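Local coordinates for protein soluble lytic murein transglycosylase (Pseudomonas aeruginosa, PDB 5OHU) that probably cleaves glycosidic bonds in the glycan strands of peptidoglycan as a lytic transglycosylase of the Slt family, at residues E428-A433 / A457-S462; L447-Q452 / L470-P475. One frame throughout, in Å; residues are numbered along the deposited sequence.

Contact 1 of 2, residues E428-A433 / A457-S462; sequences EWYHAA and AIRSIS
One face of the Tyr430 ring is taken by the side chain of Arg459, and the edge of the Trp429 ring meets a water in its plane. Both rings stand on helix 422-433. Arg459 belongs to helix 454-463, the next helix but one, and so does Ser460, which the water joins to Trp429. Both helices lie within the L domain of the TPR clan, an all-helical superhelical architecture.

The arginine supplies a CH-pi contact and a cation-pi contact to the same ring. CD of Arg459 lies 3.9 Å from the centroid of the Tyr430 ring, and its nearest ring atom is CE1, at 3.5 Å. The guanidinium follows, with CZ of Arg459 4.4 Å from that centroid and 11° off the ring normal. The two planes are 36° apart, so this is a tilted cover and not a flat stack. The two side chains run across each other nearly at right angles. With CG anti to the backbone N (chi1 -175°) and an extended chain as far as NE, Arg459 reaches across to lie over the ring face. Tyr430 also touches Phe455 and Pro456 at the start of helix 454-463.

Trp429 is buried beside this pair. Its NE1 and OG of Ser460 are 4.2 Å apart and do not bond directly. Helix 438-450 lies close by: Ala448 packs on Trp429 and Ala445 on Ser460. Gln444 of that helix ties the two sides together, with OE1 bonded to the Ser460 hydroxyl and NE2 to the Trp429 carbonyl. A water bridges the remaining distance. It accepts from NE1 of Trp429 at 2.9 Å and donates to OG of Ser460 at 2.6 Å.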
loop_
_atom_site.group_PDB
_atom_site.type_symbol
_atom_site.label_atom_id
_atom_site.label_comp_id
_atom_site.label_asym_id
_atom_site.label_seq_id
_atom_site.Cartn_x
_atom_site.Cartn_y
_atom_site.Cartn_z
ATOM N N GLU A 428 6.848 -14.970 -11.905
ATOM C CA GLU A 428 8.279 -14.998 -12.191
ATOM C C GLU A 428 8.824 -13.589 -12.320
ATOM O O GLU A 428 9.831 -13.220 -11.693
ATOM C CB GLU A 428 8.554 -15.769 -13.484
ATOM C CG GLU A 428 8.529 -17.284 -13.360
ATOM C CD GLU A 428 9.685 -17.856 -12.536
ATOM O OE1 GLU A 428 9.631 -19.078 -12.242
ATOM O OE2 GLU A 428 10.638 -17.105 -12.188
ATOM N N TRP A 429 8.153 -12.785 -13.144
ATOM C CA TRP A 429 8.632 -11.445 -13.448
ATOM C C TRP A 429 8.776 -10.615 -12.180
ATOM O O TRP A 429 9.799 -9.957 -11.972
ATOM C CB TRP A 429 7.667 -10.789 -14.427
ATOM C CG TRP A 429 8.274 -9.789 -15.318
ATOM C CD1 TRP A 429 8.255 -8.433 -15.163
ATOM C CD2 TRP A 429 8.983 -10.052 -16.536
ATOM N NE1 TRP A 429 8.923 -7.835 -16.208
ATOM C CE2 TRP A 429 9.378 -8.804 -17.065
ATOM C CE3 TRP A 429 9.340 -11.218 -17.219
ATOM C CZ2 TRP A 429 10.093 -8.691 -18.257
ATOM C CZ3 TRP A 429 10.049 -11.107 -18.401
ATOM C CH2 TRP A 429 10.419 -9.850 -18.909
ATOM N N TYR A 430 7.762 -10.653 -11.312
ATOM C CA TYR A 430 7.763 -9.828 -10.102
ATOM C C TYR A 430 8.754 -10.343 -9.072
ATOM O O TYR A 430 9.401 -9.550 -8.383
ATOM C CB TYR A 430 6.367 -9.778 -9.474
ATOM C CG TYR A 430 5.319 -9.055 -10.292
ATOM C CD1 TYR A 430 5.669 -8.295 -11.408
ATOM C CD2 TYR A 430 3.978 -9.135 -9.945
ATOM C CE1 TYR A 430 4.701 -7.641 -12.158
ATOM C CE2 TYR A 430 3.005 -8.482 -10.678
ATOM C CZ TYR A 430 3.368 -7.737 -11.782
ATOM O OH TYR A 430 2.381 -7.098 -12.495
ATOM N N HIS A 431 8.854 -11.666 -8.919
ATOM C CA HIS A 431 9.813 -12.215 -7.968
ATOM C C HIS A 431 11.237 -11.890 -8.394
ATOM O O HIS A 431 12.048 -11.434 -7.578
ATOM C CB HIS A 431 9.608 -13.724 -7.812
ATOM C CG HIS A 431 10.524 -14.360 -6.811
ATOM N ND1 HIS A 431 10.387 -14.172 -5.452
ATOM C CD2 HIS A 431 11.591 -15.181 -6.971
ATOM C CE1 HIS A 431 11.329 -14.850 -4.819
ATOM N NE2 HIS A 431 12.073 -15.469 -5.718
ATOM N N ALA A 432 11.543 -12.079 -9.677
ATOM C CA ALA A 432 12.858 -11.727 -10.202
ATOM C C ALA A 432 13.193 -10.260 -9.945
ATOM O O ALA A 432 14.335 -9.925 -9.605
ATOM C CB ALA A 432 12.913 -12.029 -11.697
ATOM N N ALA A 433 12.204 -9.370 -10.084
ATOM C CA ALA A 433 12.461 -7.949 -9.883
ATOM C C ALA A 433 12.897 -7.630 -8.458
ATOM O O ALA A 433 13.551 -6.603 -8.244
ATOM C CB ALA A 433 11.221 -7.133 -10.243
ATOM N N ALA A 457 5.955 -3.499 -17.061
ATOM C CA ALA A 457 6.930 -2.504 -17.488
ATOM C C ALA A 457 6.876 -1.261 -16.606
ATOM O O ALA A 457 7.919 -0.765 -16.157
ATOM C CB ALA A 457 6.691 -2.142 -18.956
ATOM N N ILE A 458 5.667 -0.747 -16.346
ATOM C CA ILE A 458 5.506 0.408 -15.462
ATOM C C ILE A 458 6.044 0.094 -14.070
ATOM O O ILE A 458 6.733 0.914 -13.450
ATOM C CB ILE A 458 4.022 0.827 -15.411
ATOM C CG1 ILE A 458 3.606 1.529 -16.716
ATOM C CG2 ILE A 458 3.733 1.689 -14.164
ATOM C CD1 ILE A 458 2.100 1.582 -16.937
ATOM N N ARG A 459 5.732 -1.100 -13.558
ATOM C CA ARG A 459 6.200 -1.502 -12.235
ATOM C C ARG A 459 7.730 -1.517 -12.164
ATOM O O ARG A 459 8.323 -0.990 -11.217
ATOM C CB ARG A 459 5.608 -2.868 -11.891
ATOM C CG ARG A 459 5.892 -3.382 -10.501
ATOM C CD ARG A 459 5.164 -4.702 -10.301
ATOM N NE ARG A 459 5.654 -5.448 -9.148
ATOM C CZ ARG A 459 5.121 -5.383 -7.933
ATOM N NH1 ARG A 459 4.072 -4.601 -7.705
ATOM N NH2 ARG A 459 5.637 -6.103 -6.944
ATOM N N SER A 460 8.388 -2.084 -13.178
ATOM C CA SER A 460 9.846 -2.176 -13.148
ATOM C C SER A 460 10.487 -0.798 -13.239
ATOM O O SER A 460 11.376 -0.459 -12.450
ATOM C CB SER A 460 10.347 -3.063 -14.288
ATOM O OG SER A 460 9.962 -4.404 -14.090
ATOM N N ILE A 461 10.060 0.002 -14.219
ATOM C CA ILE A 461 10.663 1.311 -14.433
ATOM C C ILE A 461 10.406 2.221 -13.241
ATOM O O ILE A 461 11.201 3.124 -12.957
ATOM C CB ILE A 461 10.145 1.928 -15.749
ATOM C CG1 ILE A 461 11.040 3.080 -16.180
ATOM C CG2 ILE A 461 8.707 2.417 -15.621
ATOM C CD1 ILE A 461 11.856 2.741 -17.388
ATOM N N SER A 462 9.309 1.992 -12.515
ATOM C CA SER A 462 9.063 2.774 -11.309
ATOM C C SER A 462 9.989 2.348 -10.178
ATOM O O SER A 462 10.509 3.200 -9.449
ATOM C CB SER A 462 7.596 2.658 -10.897
ATOM O OG SER A 462 6.768 3.193 -11.919
HETATM O O HOH W 1 9.141 -4.966 -16.448
#

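Contact 2 of 2, residues L447-Q452 / L470-P475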
loop_
_atom_site.group_PDB
_atom_site.type_symbol
_atom_site.label_atom_id
_atom_site.label_comp_id
_atom_site.label_asym_id
_atom_site.label_seq_id
_atom_site.Cartn_x
_atom_site.Cartn_y
_atom_site.Cartn_z
ATOM N N LEU A 447 11.910 -4.995 -21.773
ATOM C CA LEU A 447 11.497 -6.311 -22.260
ATOM C C LEU A 447 9.998 -6.509 -22.092
ATOM O O LEU A 447 9.319 -7.004 -22.999
ATOM C CB LEU A 447 12.275 -7.413 -21.532
ATOM C CG LEU A 447 13.752 -7.610 -21.901
ATOM C CD1 LEU A 447 14.458 -8.488 -20.877
ATOM C CD2 LEU A 447 13.906 -8.211 -23.296
ATOM N N ALA A 448 9.463 -6.125 -20.930
ATOM C CA ALA A 448 8.030 -6.258 -20.684
ATOM C C ALA A 448 7.216 -5.317 -21.570
ATOM O O ALA A 448 6.119 -5.672 -22.016
ATOM C CB ALA A 448 7.728 -6.001 -19.205
ATOM N N TYR A 449 7.726 -4.107 -21.825
ATOM C CA TYR A 449 7.028 -3.194 -22.728
ATOM C C TYR A 449 6.908 -3.790 -24.129
ATOM O O TYR A 449 5.836 -3.738 -24.747
ATOM C CB TYR A 449 7.749 -1.845 -22.766
ATOM C CG TYR A 449 7.100 -0.807 -23.664
ATOM C CD1 TYR A 449 6.031 -0.034 -23.215
ATOM C CD2 TYR A 449 7.565 -0.588 -24.954
ATOM C CE1 TYR A 449 5.446 0.920 -24.035
ATOM C CE2 TYR A 449 6.982 0.356 -25.776
ATOM C CZ TYR A 449 5.930 1.105 -25.313
ATOM O OH TYR A 449 5.362 2.041 -26.140
ATOM N N ASP A 450 7.989 -4.385 -24.641
ATOM C CA ASP A 450 7.941 -4.982 -25.970
ATOM C C ASP A 450 7.027 -6.200 -26.039
ATOM O O ASP A 450 6.712 -6.655 -27.142
ATOM C CB ASP A 450 9.355 -5.343 -26.427
ATOM C CG ASP A 450 10.209 -4.115 -26.684
ATOM O OD1 ASP A 450 9.646 -3.077 -27.092
ATOM O OD2 ASP A 450 11.439 -4.178 -26.471
ATOM N N MET A 451 6.584 -6.727 -24.900
ATOM C CA MET A 451 5.589 -7.787 -24.857
ATOM C C MET A 451 4.173 -7.255 -24.667
ATOM O O MET A 451 3.245 -8.050 -24.475
ATOM C CB MET A 451 5.931 -8.774 -23.736
ATOM C CG MET A 451 7.297 -9.442 -23.892
ATOM S SD MET A 451 7.871 -10.227 -22.368
ATOM C CE MET A 451 6.551 -11.399 -22.093
ATOM N N GLN A 452 3.989 -5.929 -24.716
ATOM C CA GLN A 452 2.701 -5.280 -24.444
ATOM C C GLN A 452 2.258 -5.535 -23.012
ATOM O O GLN A 452 1.065 -5.622 -22.713
ATOM C CB GLN A 452 1.610 -5.719 -25.430
ATOM C CG GLN A 452 1.620 -4.983 -26.768
ATOM C CD GLN A 452 3.000 -4.923 -27.397
ATOM O OE1 GLN A 452 3.518 -5.928 -27.883
ATOM N NE2 GLN A 452 3.608 -3.737 -27.380
ATOM N N LEU A 470 8.680 8.177 -21.081
ATOM C CA LEU A 470 7.248 8.409 -21.094
ATOM C C LEU A 470 6.504 7.477 -22.038
ATOM O O LEU A 470 5.272 7.415 -21.983
ATOM C CB LEU A 470 6.979 9.869 -21.452
ATOM C CG LEU A 470 7.602 10.874 -20.472
ATOM C CD1 LEU A 470 7.115 12.294 -20.793
ATOM C CD2 LEU A 470 7.226 10.529 -19.027
ATOM N N ASP A 471 7.218 6.753 -22.900
ATOM C CA ASP A 471 6.573 5.697 -23.668
ATOM C C ASP A 471 6.197 4.532 -22.759
ATOM O O ASP A 471 5.062 4.041 -22.795
ATOM C CB ASP A 471 7.487 5.242 -24.807
ATOM C CG ASP A 471 7.514 6.236 -25.970
ATOM O OD1 ASP A 471 7.112 7.407 -25.769
ATOM O OD2 ASP A 471 7.940 5.850 -27.081
ATOM N N ILE A 472 7.128 4.100 -21.909
ATOM C CA ILE A 472 6.823 2.988 -21.017
ATOM C C ILE A 472 5.866 3.432 -19.924
ATOM O O ILE A 472 4.905 2.728 -19.608
ATOM C CB ILE A 472 8.112 2.389 -20.428
ATOM C CG1 ILE A 472 8.947 1.725 -21.527
ATOM C CG2 ILE A 472 7.768 1.371 -19.344
ATOM C CD1 ILE A 472 10.054 0.857 -20.984
ATOM N N ARG A 473 6.094 4.610 -19.342
ATOM C CA ARG A 473 5.270 5.025 -18.216
ATOM C C ARG A 473 3.848 5.380 -18.628
ATOM O O ARG A 473 2.959 5.392 -17.769
ATOM C CB ARG A 473 5.914 6.210 -17.488
ATOM C CG ARG A 473 7.147 5.845 -16.640
ATOM C CD ARG A 473 7.669 7.053 -15.852
ATOM N NE ARG A 473 6.684 7.532 -14.881
ATOM C CZ ARG A 473 6.479 8.812 -14.591
ATOM N NH1 ARG A 473 7.187 9.746 -15.208
ATOM N NH2 ARG A 473 5.552 9.156 -13.695
ATOM N N PHE A 474 3.604 5.660 -19.908
ATOM C CA PHE A 474 2.302 6.145 -20.368
ATOM C C PHE A 474 1.901 5.443 -21.664
ATOM O O PHE A 474 1.967 6.005 -22.759
ATOM C CB PHE A 474 2.327 7.671 -20.488
ATOM C CG PHE A 474 2.583 8.325 -19.169
ATOM C CD1 PHE A 474 1.601 8.300 -18.191
ATOM C CD2 PHE A 474 3.828 8.846 -18.850
ATOM C CE1 PHE A 474 1.824 8.839 -16.936
ATOM C CE2 PHE A 474 4.061 9.399 -17.583
ATOM C CZ PHE A 474 3.058 9.384 -16.628
ATOM N N PRO A 475 1.444 4.201 -21.551
ATOM C CA PRO A 475 1.020 3.467 -22.745
ATOM C C PRO A 475 -0.194 4.103 -23.412
ATOM O O PRO A 475 -0.991 4.811 -22.785
ATOM C CB PRO A 475 0.678 2.072 -22.201
ATOM C CG PRO A 475 0.637 2.205 -20.713
ATOM C CD PRO A 475 1.504 3.351 -20.352
#
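Tyr449 presents one face of its ring to Ile472, while the phenol end extends alongside the backbone of Asp471. Tyr449 leaves its backbone toward segment 470-475. A chi1 of -179°, which turns the ring away from its own backbone N, brings it against Ile472 and the Asp471 carbonyl, on the weakly bonded turn at about 470-473. CG1 of Ile472 meets this face in a CH-pi contact, 4.2 Å from the centroid of the Tyr449 ring and 28° off the normal. It sits toward the root of the ring, 3.8 Å from CG of Tyr449. CD1 of Ile472 continues to CB of Tyr449, at 4.0 Å.

Farther out, CE1 of Tyr449 is 3.4 Å from the carbonyl O of Asp471, which approaches the ring obliquely. OD1 of Asp471 is engaged by Asn391 and by a salt bridge to Lys624 of helix 605-624. Ile472 also packs on Ala457 of helix 454-463.

The contact packs the C-terminal end of helix 438-450, in the L domain, against the turn that follows helix 454-463. A Schellman motif closes that end: Gln452 has positive phi, Gln452 N bonds to Tyr449 O, and Trp453 N bonds to Ala448 O.

Contacts 1 and 2 alternate along the chain and lie about 12 Å apart between centres. Helix 454-463 contributes to contact 1 and is packed against both segments of contact 2. Ala457 CB is 3.6 Å from Tyr449 N, and Ile458 CG1 is 3.4 Å from Ile472 O. Both contacts are partly buried. Contact 1 is nearer the centre of the chain and joins two helices. Contact 2 is farther out and joins a helix end to a weakly bonded helical turn. Neither has a direct hydrogen bond between its segments. Contact 1 adds a water bridge and a cation-pi contact, whereas contact 2 rests on CH-pi and apolar packing.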